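Local coordinates for putative acyl-[acyl-carrier-protein]--UDP-N-acetylglucosamine O-acyltransferase (Bacteroides fragilis, PDB 4R36), which probably transfers an acyl chain from acyl carrier protein to UDP-N-acetylglucosamine, the opening step of lipid A synthesis, as LpxA acyltransferases do, at residues 70-76 / 100-106; 184-190 / 201-205; 224-228 / 253-259; 231-235 / 262-266. One frame throughout, in Å; residues are numbered along the deposited sequence.

In the fold
Contacts 1 and 2 belong to the left-handed beta-helix: contact 1 joins two successive coils, and contact 2 joins a late coil to the loop 201-205; their centres lie 28 Å apart. Contacts 3 and 4 both pack helix 222-237 against helix 257-267 in the C-terminal helical domain, contact 3 adding the linker before helix 257-267; their centres are 10 Å apart, with V253 CG2 touching I234 CD1. Contacts 1 to 3 are partly buried; contact 4 is buried. Chemistry follows place. Contact 1 is rich in backbone and asparagine hydrogen bonds, with isoleucines filling the interior. Contact 2, at the subunit interface, adds a salt bridge and bridging waters. Contact 3 has one water bridge, whereas contact 4 is wholly apolar between its segments.

Contact 1. Residues 70-76 / 100-106; sequences IGNGNTI and IGDNNLI
I70 to I76 and I100 to I106 form a parallel coil-to-coil contact in the left-handed beta-helix, running from one flat sheet round a corner into the next. The evidence is the bridge pattern: I70 pairs with I100 before the turn, and T75 and I76 pair with L105 and I106 after it, with CA atoms 4.8 to 5.2 Å apart. Between them the corner is held by a row of hydrogen-bonded asparagines, one from each coil. The N74 and N104 side chains run alongside each other in the same direction, their amide planes only 5° apart. N74 OD1 accepts two N-H groups of the next coil, N104 N at 2.8 Å and N104 ND2 at 3.0 Å, while N74 ND2 donates to G101 O. With both ends of the amide engaged, its flip state is fixed; N104 repeats the pattern one coil on, its OD1 accepting from N128 N. On the outside of the corner, N72 N donates to D102 OD1 at 2.8 Å in a nearly straight bond (172°), which meets the carboxylate on its anti side, somewhat out of its plane. The other end of N72 is turned to the preceding coil, where OD1 accepts from D54 N. Inside the helix, I70, I76, I100 and I106 carry the apolar packing. I100 has CG1 between its backbone N and carbonyl carbon (chi1 80°), and this swings CD1 over one face of the N74 amide, 3.6 Å from N74 CG. On the outer face, L105 CD2 comes 4.1 Å from T75 OG1.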
# COMPACT_ATOMS: atom_id res chain seq x y z
N ILE A 70 -1.73 -19.18 16.89
CA ILE A 70 -0.40 -18.71 16.87
C ILE A 70 0.51 -19.70 17.56
O ILE A 70 0.27 -20.13 18.71
CB ILE A 70 -0.34 -17.30 17.51
CG1 ILE A 70 -1.13 -16.30 16.60
CG2 ILE A 70 1.08 -16.85 17.75
CD1 ILE A 70 -1.52 -15.05 17.33
N GLY A 71 1.60 -20.02 16.87
CA GLY A 71 2.62 -20.94 17.40
C GLY A 71 3.54 -20.36 18.43
O GLY A 71 3.13 -19.57 19.29
N ASN A 72 4.81 -20.73 18.33
CA ASN A 72 5.81 -20.26 19.32
C ASN A 72 6.86 -19.32 18.78
O ASN A 72 7.27 -19.44 17.62
CB ASN A 72 6.59 -21.46 19.88
CG ASN A 72 5.67 -22.54 20.42
OD1 ASN A 72 4.70 -22.28 21.13
ND2 ASN A 72 5.96 -23.75 20.07
N GLY A 73 7.34 -18.42 19.61
CA GLY A 73 8.51 -17.64 19.25
C GLY A 73 8.27 -16.47 18.25
O GLY A 73 9.19 -15.95 17.67
N ASN A 74 7.02 -16.10 18.04
CA ASN A 74 6.71 -15.04 17.07
C ASN A 74 6.82 -13.66 17.69
O ASN A 74 6.70 -13.50 18.93
CB ASN A 74 5.29 -15.23 16.63
CG ASN A 74 5.07 -16.55 15.95
OD1 ASN A 74 5.48 -16.76 14.77
ND2 ASN A 74 4.46 -17.49 16.67
N THR A 75 7.00 -12.64 16.85
CA THR A 75 6.77 -11.25 17.30
C THR A 75 5.75 -10.59 16.41
O THR A 75 5.86 -10.67 15.16
CB THR A 75 8.08 -10.42 17.21
OG1 THR A 75 9.17 -11.12 17.85
CG2 THR A 75 7.97 -9.08 17.81
N ILE A 76 4.74 -10.02 17.04
CA ILE A 76 3.60 -9.41 16.34
C ILE A 76 3.68 -7.95 16.69
O ILE A 76 3.55 -7.54 17.87
CB ILE A 76 2.29 -10.13 16.71
CG1 ILE A 76 2.41 -11.59 16.24
CG2 ILE A 76 1.08 -9.45 16.12
CD1 ILE A 76 1.25 -12.41 16.70
N ILE A 100 -0.63 -18.81 12.27
CA ILE A 100 0.81 -18.69 12.00
C ILE A 100 1.53 -19.70 12.85
O ILE A 100 1.05 -20.08 13.93
CB ILE A 100 1.37 -17.25 12.25
CG1 ILE A 100 1.62 -16.96 13.72
CG2 ILE A 100 0.46 -16.20 11.62
CD1 ILE A 100 2.15 -15.59 14.00
N GLY A 101 2.69 -20.14 12.35
CA GLY A 101 3.56 -21.14 13.01
C GLY A 101 4.49 -20.53 14.03
O GLY A 101 4.04 -19.84 14.95
N ASP A 102 5.77 -20.81 13.86
CA ASP A 102 6.80 -20.41 14.80
C ASP A 102 7.78 -19.46 14.24
O ASP A 102 8.13 -19.53 13.01
CB ASP A 102 7.63 -21.64 15.26
CG ASP A 102 6.76 -22.76 15.85
OD1 ASP A 102 5.71 -22.51 16.43
OD2 ASP A 102 7.18 -23.91 15.68
N ASN A 103 8.29 -18.60 15.12
CA ASN A 103 9.40 -17.78 14.81
C ASN A 103 9.14 -16.81 13.64
O ASN A 103 10.07 -16.46 12.92
CB ASN A 103 10.66 -18.62 14.50
CG ASN A 103 10.94 -19.66 15.57
OD1 ASN A 103 11.16 -20.84 15.27
ND2 ASN A 103 10.88 -19.25 16.79
N ASN A 104 7.93 -16.28 13.51
CA ASN A 104 7.65 -15.34 12.44
C ASN A 104 7.78 -13.94 12.97
O ASN A 104 7.52 -13.69 14.16
CB ASN A 104 6.23 -15.54 11.95
CG ASN A 104 6.02 -16.88 11.27
OD1 ASN A 104 6.52 -17.11 10.18
ND2 ASN A 104 5.33 -17.83 11.96
N LEU A 105 8.03 -13.03 12.04
CA LEU A 105 8.04 -11.62 12.30
C LEU A 105 6.88 -11.03 11.53
O LEU A 105 6.93 -11.00 10.31
CB LEU A 105 9.37 -11.02 11.86
CG LEU A 105 10.61 -11.63 12.57
CD1 LEU A 105 11.90 -11.19 11.91
CD2 LEU A 105 10.59 -11.26 14.04
N ILE A 106 5.82 -10.64 12.23
CA ILE A 106 4.60 -10.13 11.68
C ILE A 106 4.57 -8.60 11.96
O ILE A 106 4.29 -8.13 13.06
CB ILE A 106 3.35 -10.80 12.33
CG1 ILE A 106 3.48 -12.35 12.28
CG2 ILE A 106 2.09 -10.30 11.70
CD1 ILE A 106 3.57 -12.96 10.93
O HOH W 1 8.22 -24.56 18.46
O HOH W 2 11.71 -17.20 17.93

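Contact 2. Residues 184-190 / 201-205; sequences IQGGCRF and GREPI
R189 sets CG between its backbone N and carbonyl carbon (chi1 54°) and then runs extended to NE, while E203 starts with CG anti to the backbone N and bends at chi2; together these torsions bring guanidinium to carboxylate. The contact lies toward the C-terminal end of the left-handed beta-helix, where the coil containing strand 189-190 meets the loop between strands 198-201 and 206-210. NE and NH2 of R189 each take one oxygen of E203: NH2 meets OE2 of E203 at 2.9 Å within the guanidinium plane, and OE1 of E203, 3.2 Å from R189 NE, lies 26° out of it. The planes stand 72° apart, and both donors meet the carboxylate from above its plane. The remaining nitrogen, R189 NH1, donates to G186 O of the third subunit, tying this salt bridge to the trimer interface. Water joins the segments too: one molecule accepts from I205 N and donates to R189 O, another accepts from R202 N and donates to Q185 OE1. Next to this polar patch I205 makes the apolar part of the fit. It also has CG1 anti to its backbone N, and I205 CD1 lies 3.9 Å from both C188 CB and F190 CB, while I205 CG2 adds a contact with F190 CB. At the other end of the loop, C188 SG rests 3.6 Å from G201 CA, and Q185 OE1 approaches the same G201 CA to 3.5 Å.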
# COMPACT_ATOMS: atom_id res chain seq x y z
N ILE A 184 10.77 -11.98 -6.51
CA ILE A 184 9.80 -11.20 -7.30
C ILE A 184 10.12 -9.73 -7.05
O ILE A 184 10.12 -9.26 -5.88
CB ILE A 184 8.36 -11.50 -6.90
CG1 ILE A 184 8.12 -13.01 -6.96
CG2 ILE A 184 7.42 -10.73 -7.80
CD1 ILE A 184 6.69 -13.43 -6.59
N GLN A 185 10.28 -8.99 -8.12
CA GLN A 185 10.69 -7.61 -8.00
C GLN A 185 9.53 -6.69 -7.61
O GLN A 185 8.38 -6.99 -7.81
CB GLN A 185 11.31 -7.15 -9.33
CG GLN A 185 12.68 -7.91 -9.50
CD GLN A 185 13.49 -7.44 -10.72
OE1 GLN A 185 12.96 -6.84 -11.65
NE2 GLN A 185 14.79 -7.70 -10.69
N GLY A 186 9.90 -5.56 -7.01
CA GLY A 186 8.92 -4.67 -6.38
C GLY A 186 7.96 -4.06 -7.33
O GLY A 186 8.31 -3.66 -8.44
N GLY A 187 6.70 -4.05 -6.94
CA GLY A 187 5.68 -3.50 -7.81
C GLY A 187 5.15 -4.38 -8.90
O GLY A 187 4.21 -3.97 -9.63
N CYS A 188 5.70 -5.60 -9.03
CA CYS A 188 5.16 -6.53 -10.03
C CYS A 188 3.82 -7.10 -9.69
O CYS A 188 3.44 -7.20 -8.50
CB CYS A 188 6.18 -7.65 -10.33
SG CYS A 188 7.69 -6.95 -11.06
N ARG A 189 3.08 -7.52 -10.71
CA ARG A 189 1.82 -8.15 -10.52
C ARG A 189 1.73 -9.34 -11.43
O ARG A 189 2.28 -9.32 -12.54
CB ARG A 189 0.66 -7.19 -10.82
CG ARG A 189 0.77 -6.55 -12.20
CD ARG A 189 -0.30 -5.46 -12.43
NE ARG A 189 -0.07 -4.75 -13.68
CZ ARG A 189 -0.69 -3.67 -14.09
NH1 ARG A 189 -1.62 -3.10 -13.34
NH2 ARG A 189 -0.42 -3.19 -15.29
N PHE A 190 0.97 -10.36 -11.01
CA PHE A 190 0.92 -11.56 -11.81
C PHE A 190 -0.32 -12.36 -11.55
O PHE A 190 -0.87 -12.30 -10.41
CB PHE A 190 2.14 -12.45 -11.58
CG PHE A 190 2.34 -12.88 -10.16
CD1 PHE A 190 2.96 -12.07 -9.24
CD2 PHE A 190 2.04 -14.18 -9.77
CE1 PHE A 190 3.17 -12.50 -7.89
CE2 PHE A 190 2.27 -14.65 -8.47
CZ PHE A 190 2.84 -13.80 -7.50
N GLY A 201 10.27 -10.21 -12.90
CA GLY A 201 10.26 -8.75 -12.90
C GLY A 201 9.69 -8.15 -14.16
O GLY A 201 9.18 -8.88 -15.03
N ARG A 202 9.73 -6.81 -14.21
CA ARG A 202 9.16 -6.01 -15.31
C ARG A 202 7.64 -5.93 -15.32
O ARG A 202 6.95 -6.64 -14.59
CB ARG A 202 9.64 -6.50 -16.68
CG ARG A 202 11.17 -6.59 -16.68
CD ARG A 202 11.79 -6.80 -18.04
NE ARG A 202 13.31 -6.89 -18.06
CZ ARG A 202 14.20 -5.89 -18.02
NH1 ARG A 202 13.88 -4.60 -17.89
NH2 ARG A 202 15.48 -6.16 -18.16
N GLU A 203 7.14 -5.08 -16.20
CA GLU A 203 5.74 -5.05 -16.54
C GLU A 203 5.53 -5.16 -18.06
O GLU A 203 6.13 -4.37 -18.78
CB GLU A 203 5.18 -3.66 -16.13
CG GLU A 203 3.77 -3.34 -16.60
CD GLU A 203 2.70 -4.31 -16.13
OE1 GLU A 203 2.86 -4.92 -15.06
OE2 GLU A 203 1.66 -4.46 -16.83
N PRO A 204 4.70 -6.07 -18.52
CA PRO A 204 4.14 -7.19 -17.74
C PRO A 204 5.25 -8.08 -17.15
O PRO A 204 6.37 -8.08 -17.64
CB PRO A 204 3.33 -8.00 -18.77
CG PRO A 204 3.23 -7.11 -19.99
CD PRO A 204 4.41 -6.20 -19.99
N ILE A 205 4.92 -8.81 -16.10
CA ILE A 205 5.92 -9.62 -15.42
C ILE A 205 6.58 -10.64 -16.38
O ILE A 205 5.91 -11.11 -17.31
CB ILE A 205 5.27 -10.33 -14.19
CG1 ILE A 205 6.35 -10.67 -13.18
CG2 ILE A 205 4.40 -11.53 -14.59
CD1 ILE A 205 5.82 -11.18 -11.84
O HOH W 3 11.05 -5.24 -12.18
O HOH W 4 4.87 -4.01 -12.70
O HOH W 5 4.39 -6.65 -13.31
O HOH W 6 2.23 -8.62 -15.15
O HOH W 7 0.45 -6.73 -16.15

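Contact 3. Residues 224-228 / 253-259; sequences IIENI and VPASPEI
N227 meets V253, P254 and I259 directly. Its CB lies 3.8 Å from V253 CG1, and the CB-CG-CD side of the P254 ring lies over the face of the N227 amide, with OD1 of N227 3.7 Å from P254 CD. Beside V253, I259 CD1 touches N227 CB and also packs 4.0 Å from I228 CG1. One turn earlier on helix 222-237, I224 fits over E258: CG2 of I224 lies 3.8 Å from E258 CD, and this methyl sits over the face of the E258 carboxylate. I224 CD1 reaches the S256 hydroxyl as well. No direct hydrogen bond joins the two segments; a water does so instead, accepting from N227 ND2 and donating to P254 O and S256 OG. Among the water's partners, S256 OG is itself tied to E258. S256 has OG between its backbone N and carbonyl carbon (chi1 70°), and from there OG donates to E258 OE1 at 2.7 Å, using the anti lone pair of the carboxylate. E258 bends at chi2 (78°) to bring OE1 back to the serine, and its side chain is further packed by Y197 and F220. Helix 222-237 thus packs on the linker 253-256 and on the N-terminal turn of helix 257-267, where S256 holds the N-cap position, in the C-terminal helical domain that follows the beta-helix of LpxA acyltransferases.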
# COMPACT_ATOMS: atom_id res chain seq x y z
N ILE A 224 24.97 -27.02 -9.51
CA ILE A 224 23.52 -27.10 -9.41
C ILE A 224 22.90 -25.80 -9.94
O ILE A 224 21.89 -25.84 -10.62
CB ILE A 224 23.07 -27.36 -7.94
CG1 ILE A 224 23.42 -28.78 -7.54
CG2 ILE A 224 21.56 -27.06 -7.72
CD1 ILE A 224 22.62 -29.81 -8.27
N ILE A 225 23.52 -24.65 -9.63
CA ILE A 225 23.07 -23.38 -10.16
C ILE A 225 23.09 -23.35 -11.70
O ILE A 225 22.13 -22.90 -12.33
CB ILE A 225 23.85 -22.18 -9.57
CG1 ILE A 225 23.53 -22.09 -8.07
CG2 ILE A 225 23.44 -20.86 -10.26
CD1 ILE A 225 24.34 -21.08 -7.30
N GLU A 226 24.16 -23.86 -12.28
CA GLU A 226 24.26 -23.94 -13.72
C GLU A 226 23.18 -24.88 -14.31
O GLU A 226 22.62 -24.57 -15.38
CB GLU A 226 25.64 -24.41 -14.13
CG GLU A 226 25.85 -24.42 -15.64
CD GLU A 226 25.72 -23.02 -16.31
OE1 GLU A 226 25.85 -21.99 -15.59
OE2 GLU A 226 25.44 -22.94 -17.53
N ASN A 227 22.87 -25.98 -13.63
CA ASN A 227 21.84 -26.87 -14.11
C ASN A 227 20.45 -26.21 -14.12
O ASN A 227 19.67 -26.41 -15.04
CB ASN A 227 21.83 -28.20 -13.31
CG ASN A 227 23.14 -29.04 -13.51
OD1 ASN A 227 23.89 -28.83 -14.47
ND2 ASN A 227 23.41 -29.96 -12.60
N ILE A 228 20.19 -25.46 -13.06
CA ILE A 228 18.93 -24.75 -12.94
C ILE A 228 18.86 -23.75 -14.10
O ILE A 228 17.83 -23.60 -14.78
CB ILE A 228 18.82 -24.06 -11.56
CG1 ILE A 228 18.64 -25.12 -10.47
CG2 ILE A 228 17.68 -23.01 -11.52
CD1 ILE A 228 18.84 -24.61 -9.07
N VAL A 253 19.32 -32.36 -18.73
CA VAL A 253 19.89 -31.64 -17.58
C VAL A 253 20.16 -32.64 -16.48
O VAL A 253 19.28 -33.41 -16.17
CB VAL A 253 18.93 -30.58 -17.05
CG1 VAL A 253 19.57 -29.86 -15.85
CG2 VAL A 253 18.58 -29.61 -18.17
N PRO A 254 21.37 -32.64 -15.91
CA PRO A 254 21.71 -33.63 -14.90
C PRO A 254 20.68 -33.55 -13.82
O PRO A 254 20.36 -32.41 -13.33
CB PRO A 254 23.08 -33.19 -14.41
CG PRO A 254 23.66 -32.47 -15.57
CD PRO A 254 22.50 -31.77 -16.24
N ALA A 255 20.11 -34.72 -13.50
CA ALA A 255 18.97 -34.76 -12.62
C ALA A 255 19.38 -34.52 -11.14
O ALA A 255 20.48 -34.90 -10.69
CB ALA A 255 18.25 -36.07 -12.74
N SER A 256 18.50 -33.85 -10.41
CA SER A 256 18.69 -33.55 -9.02
C SER A 256 17.31 -33.13 -8.49
O SER A 256 16.42 -32.84 -9.26
CB SER A 256 19.73 -32.48 -8.77
OG SER A 256 19.33 -31.15 -9.19
N PRO A 257 17.15 -33.10 -7.16
CA PRO A 257 15.86 -32.73 -6.60
C PRO A 257 15.41 -31.33 -7.07
O PRO A 257 14.22 -31.17 -7.33
CB PRO A 257 16.10 -32.78 -5.08
CG PRO A 257 17.24 -33.81 -4.93
CD PRO A 257 18.11 -33.63 -6.13
N GLU A 258 16.37 -30.44 -7.31
CA GLU A 258 16.06 -29.08 -7.78
C GLU A 258 15.42 -29.13 -9.16
O GLU A 258 14.43 -28.44 -9.41
CB GLU A 258 17.30 -28.20 -7.82
CG GLU A 258 18.00 -27.96 -6.50
CD GLU A 258 18.89 -29.10 -5.99
OE1 GLU A 258 19.18 -30.10 -6.66
OE2 GLU A 258 19.24 -29.05 -4.79
N ILE A 259 16.00 -29.95 -10.04
CA ILE A 259 15.49 -30.07 -11.40
C ILE A 259 14.15 -30.77 -11.43
O ILE A 259 13.24 -30.42 -12.20
CB ILE A 259 16.52 -30.73 -12.33
CG1 ILE A 259 17.88 -30.07 -12.21
CG2 ILE A 259 16.05 -30.72 -13.76
CD1 ILE A 259 17.97 -28.54 -12.35
O HOH W 8 21.23 -31.11 -11.13

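Contact 4. Residues 231-235 / 262-266; sequences AYRII and IVDFI
I262 packs closely against Y232, and the dense part of the contact gathers round this pair. The two side chains extend toward each other from their separate helices: I262 CD1 lies 3.7 Å from Y232 CE2, and CG2 of I262 is equally far from Y232 OH. I235 closes the cluster from one helical turn on, its CD1 3.7 Å from I262 CG2. The same I235 CD1 meets I266 CD1 tip to tip, again at 3.7 Å. I235 and I266 both carry CG1 anti to the carbonyl carbon with an extended second torsion (157° and 166°), so each sends its terminal methyl out to the other helix. The packing thins around this core: A231 CB reaches I262 CD1 only at 4.2 Å, and Y232 CE1 lies 4.3 Å from I266 CD1. No hydrogen bond crosses, and the axes of segments 231-235 and 262-266, 12.2 Å apart at closest approach, run in roughly the same direction, 34° apart, spanned by side chains alone. The outward sides of the helices are more open, with D264 exposed and R233 partly exposed; R233 NH1 forms a salt bridge with E226 on its own helix. The buried Y232 hydroxyl finds its polar partner in P196 O, outside both helices. Helix 242-252 packs against both helices, through V249 on I234 and V263, while the loop residues P195, P196 and Y197 meet Y232, F265 and I262.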
# COMPACT_ATOMS: atom_id res chain seq x y z
N ALA A 231 18.11 -25.58 -17.27
CA ALA A 231 16.71 -25.97 -17.39
C ALA A 231 15.83 -24.78 -17.85
O ALA A 231 14.98 -24.93 -18.73
CB ALA A 231 16.20 -26.54 -16.08
N TYR A 232 16.06 -23.60 -17.28
CA TYR A 232 15.27 -22.45 -17.69
C TYR A 232 15.57 -21.86 -19.03
O TYR A 232 14.68 -21.29 -19.67
CB TYR A 232 15.24 -21.39 -16.59
CG TYR A 232 14.30 -21.79 -15.47
CD1 TYR A 232 12.95 -21.84 -15.67
CD2 TYR A 232 14.80 -22.11 -14.19
CE1 TYR A 232 12.08 -22.29 -14.66
CE2 TYR A 232 13.95 -22.47 -13.15
CZ TYR A 232 12.58 -22.54 -13.38
OH TYR A 232 11.66 -22.88 -12.42
N ARG A 233 16.78 -22.03 -19.51
CA ARG A 233 17.08 -21.77 -20.95
C ARG A 233 16.29 -22.64 -21.85
O ARG A 233 15.77 -22.19 -22.83
CB ARG A 233 18.58 -21.90 -21.31
CG ARG A 233 19.45 -20.88 -20.70
CD ARG A 233 20.96 -21.04 -21.00
NE ARG A 233 21.65 -20.10 -20.11
CZ ARG A 233 22.55 -20.39 -19.16
NH1 ARG A 233 22.98 -21.63 -18.95
NH2 ARG A 233 23.05 -19.39 -18.42
N ILE A 234 16.17 -23.92 -21.52
CA ILE A 234 15.33 -24.80 -22.26
C ILE A 234 13.88 -24.38 -22.17
O ILE A 234 13.18 -24.41 -23.15
CB ILE A 234 15.49 -26.27 -21.80
CG1 ILE A 234 16.86 -26.79 -22.22
CG2 ILE A 234 14.38 -27.16 -22.40
CD1 ILE A 234 17.30 -28.03 -21.45
N ILE A 235 13.41 -24.06 -20.97
CA ILE A 235 12.00 -23.77 -20.79
C ILE A 235 11.57 -22.46 -21.45
O ILE A 235 10.54 -22.39 -22.08
CB ILE A 235 11.63 -23.81 -19.25
CG1 ILE A 235 11.67 -25.25 -18.77
CG2 ILE A 235 10.23 -23.24 -19.00
CD1 ILE A 235 11.88 -25.40 -17.29
N ILE A 262 11.56 -28.19 -10.43
CA ILE A 262 11.20 -27.31 -11.56
C ILE A 262 10.20 -28.00 -12.47
O ILE A 262 9.12 -27.47 -12.82
CB ILE A 262 12.44 -26.93 -12.34
CG1 ILE A 262 13.35 -26.05 -11.54
CG2 ILE A 262 12.13 -26.28 -13.68
CD1 ILE A 262 14.74 -25.93 -12.15
N VAL A 263 10.53 -29.23 -12.85
CA VAL A 263 9.67 -29.99 -13.78
C VAL A 263 8.28 -30.28 -13.23
O VAL A 263 7.26 -30.04 -13.86
CB VAL A 263 10.40 -31.26 -14.28
CG1 VAL A 263 9.44 -32.15 -15.03
CG2 VAL A 263 11.60 -30.86 -15.12
N ASP A 264 8.22 -30.80 -12.04
CA ASP A 264 6.97 -31.14 -11.42
C ASP A 264 6.09 -29.88 -11.24
O ASP A 264 4.88 -29.93 -11.49
CB ASP A 264 7.23 -31.71 -10.03
CG ASP A 264 6.00 -32.43 -9.47
OD1 ASP A 264 5.71 -33.57 -9.90
OD2 ASP A 264 5.25 -31.85 -8.69
N PHE A 265 6.71 -28.80 -10.73
CA PHE A 265 6.00 -27.58 -10.52
C PHE A 265 5.31 -27.09 -11.82
O PHE A 265 4.12 -26.84 -11.84
CB PHE A 265 6.94 -26.47 -10.02
CG PHE A 265 6.21 -25.19 -9.66
CD1 PHE A 265 5.79 -24.32 -10.64
CD2 PHE A 265 6.00 -24.83 -8.34
CE1 PHE A 265 5.14 -23.11 -10.32
CE2 PHE A 265 5.37 -23.63 -8.01
CZ PHE A 265 4.96 -22.76 -8.99
N ILE A 266 6.07 -27.06 -12.93
CA ILE A 266 5.51 -26.57 -14.19
C ILE A 266 4.50 -27.55 -14.76
O ILE A 266 3.41 -27.16 -15.22
CB ILE A 266 6.61 -26.27 -15.18
CG1 ILE A 266 7.51 -25.15 -14.58
CG2 ILE A 266 6.07 -25.92 -16.56
CD1 ILE A 266 8.83 -24.97 -15.27